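Local coordinates for hypothetical protein PH0156 (PDB 2P62) that is of unknown function but belongs to the DUF3226 family of the Toprim-like clan, as an archaeal protein from Pyrococcus horikoshii, at residues A[139-144]-A[155-160]. Numbering follows the deposited sequence.
Sequences LTLNEP and SLAYLA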
loop_
_atom_site.group_PDB
_atom_site.type_symbol
_atom_site.label_atom_id
_atom_site.label_comp_id
_atom_site.label_asym_id
_atom_site.label_seq_id
_atom_site.Cartn_x
_atom_site.Cartn_y
_atom_site.Cartn_z
ATOM N N LEU A 139 -2.376 3.401 25.701
ATOM C CA LEU A 139 -1.151 3.154 26.457
ATOM C C LEU A 139 -0.327 4.425 26.494
ATOM O O LEU A 139 -0.746 5.454 25.971
ATOM C CB LEU A 139 -0.334 1.996 25.840
ATOM C CG LEU A 139 0.272 1.983 24.418
ATOM C CD1 LEU A 139 -0.781 2.396 23.397
ATOM C CD2 LEU A 139 1.476 2.900 24.334
ATOM N N THR A 140 0.827 4.367 27.147
ATOM C CA THR A 140 1.706 5.525 27.216
ATOM C C THR A 140 3.060 5.103 26.686
ATOM O O THR A 140 3.711 4.218 27.238
ATOM C CB THR A 140 1.863 6.045 28.655
ATOM O OG1 THR A 140 0.590 6.493 29.144
ATOM C CG2 THR A 140 2.845 7.216 28.692
ATOM N N LEU A 141 3.453 5.715 25.580
ATOM C CA LEU A 141 4.725 5.418 24.944
ATOM C C LEU A 141 5.686 6.468 25.474
ATOM O O LEU A 141 5.616 7.636 25.097
ATOM C CB LEU A 141 4.561 5.526 23.427
ATOM C CG LEU A 141 5.650 5.096 22.446
ATOM C CD1 LEU A 141 6.580 6.240 22.223
ATOM C CD2 LEU A 141 6.372 3.848 22.939
ATOM N N ASN A 142 6.576 6.068 26.366
ATOM C CA ASN A 142 7.489 7.039 26.941
ATOM C C ASN A 142 8.749 7.321 26.140
ATOM O O ASN A 142 9.829 6.840 26.477
ATOM C CB ASN A 142 7.839 6.627 28.369
ATOM C CG ASN A 142 6.701 6.897 29.336
ATOM O OD1 ASN A 142 6.296 8.050 29.520
ATOM N ND2 ASN A 142 6.169 5.840 29.950
ATOM N N GLU A 143 8.597 8.111 25.077
ATOM C CA GLU A 143 9.712 8.504 24.212
ATOM C C GLU A 143 9.727 10.038 24.102
ATOM O O GLU A 143 8.787 10.648 23.590
ATOM C CB GLU A 143 9.569 7.851 22.829
ATOM C CG GLU A 143 9.725 6.325 22.844
ATOM C CD GLU A 143 11.146 5.876 23.172
ATOM O OE1 GLU A 143 11.350 4.670 23.459
ATOM O OE2 GLU A 143 12.061 6.732 23.132
ATOM N N PRO A 144 10.802 10.679 24.588
ATOM C CA PRO A 144 10.929 12.143 24.554
ATOM C C PRO A 144 10.750 12.813 23.195
ATOM O O PRO A 144 10.408 13.997 23.117
ATOM C CB PRO A 144 12.316 12.390 25.153
ATOM C CG PRO A 144 13.075 11.137 24.803
ATOM C CD PRO A 144 12.051 10.050 25.056
ATOM N N SER A 155 0.771 1.834 19.570
ATOM C CA SER A 155 0.960 0.483 20.083
ATOM C C SER A 155 2.115 -0.186 19.338
ATOM O O SER A 155 2.924 -0.886 19.945
ATOM C CB SER A 155 -0.311 -0.342 19.894
ATOM O OG SER A 155 -1.406 0.241 20.574
ATOM N N LEU A 156 2.173 0.017 18.021
ATOM C CA LEU A 156 3.238 -0.548 17.186
ATOM C C LEU A 156 4.575 0.031 17.636
ATOM O O LEU A 156 5.589 -0.659 17.655
ATOM C CB LEU A 156 3.007 -0.204 15.703
ATOM C CG LEU A 156 2.346 -1.219 14.749
ATOM C CD1 LEU A 156 3.259 -2.437 14.584
ATOM C CD2 LEU A 156 0.998 -1.641 15.272
ATOM N N ALA A 157 4.569 1.308 17.995
ATOM C CA ALA A 157 5.778 1.966 18.462
ATOM C C ALA A 157 6.212 1.343 19.791
ATOM O O ALA A 157 7.407 1.233 20.071
ATOM C CB ALA A 157 5.530 3.461 18.639
ATOM N N TYR A 158 5.240 0.929 20.607
ATOM C CA TYR A 158 5.547 0.331 21.899
ATOM C C TYR A 158 6.156 -1.056 21.724
ATOM O O TYR A 158 7.043 -1.463 22.483
ATOM C CB TYR A 158 4.287 0.272 22.773
ATOM C CG TYR A 158 4.557 -0.177 24.190
ATOM C CD1 TYR A 158 4.390 -1.505 24.561
ATOM C CD2 TYR A 158 5.009 0.726 25.151
ATOM C CE1 TYR A 158 4.666 -1.934 25.852
ATOM C CE2 TYR A 158 5.290 0.312 26.452
ATOM C CZ TYR A 158 5.114 -1.024 26.794
ATOM O OH TYR A 158 5.391 -1.449 28.074
ATOM N N LEU A 159 5.685 -1.775 20.713
ATOM C CA LEU A 159 6.218 -3.095 20.425
ATOM C C LEU A 159 7.670 -2.915 19.970
ATOM O O LEU A 159 8.546 -3.689 20.352
ATOM C CB LEU A 159 5.398 -3.773 19.321
ATOM C CG LEU A 159 5.891 -5.151 18.853
ATOM C CD1 LEU A 159 5.906 -6.122 20.016
ATOM C CD2 LEU A 159 4.988 -5.668 17.745
ATOM N N ALA A 160 7.919 -1.885 19.163
ATOM C CA ALA A 160 9.266 -1.608 18.674
ATOM C C ALA A 160 10.174 -1.328 19.864
ATOM O O ALA A 160 11.325 -1.765 19.904
ATOM C CB ALA A 160 9.254 -0.411 17.718
#
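Leu139 meets the helix at Ser155 and Tyr158 with its two methyl groups. Leu139 CD1 lies 3.6 Å from Ser155 OG, a plain van der Waals contact. Leu139 CD2 comes within 4.2 Å of Tyr158 CB, oblique to the ring. Thr140 turns its side chain away from the helix and offers only its carbonyl O, so that Thr140 O lies 4.3 Å from Tyr158 CD2. Leu141 follows, with CG anti to its own backbone N (chi1 -172°). Leu141 CD2 rests against the helix backbone, 3.8 Å from Tyr158 CA. The same methyl, Leu141 CD2, lies 4.1 Å from Tyr158 CD2, at the ring edge and near its plane. Leu141 CG also packs on Ala157 CB at 4.1 Å. Beyond it, Asn142 centres an inverse gamma turn, and its carbonyl O accepts a hydrogen bond from Lys161 further along the helix. Tyr158 OH is hydrogen-bonded to Glu229, and its side chain also touches Phe226, both of helix 220-229. The arrangement is local apolar packing: the loop after strand 129-136 lies against helix 152-162, the helix it leads into, which itself packs on helices 204-218 and 220-229 through Leu156, Tyr158 and Leu159.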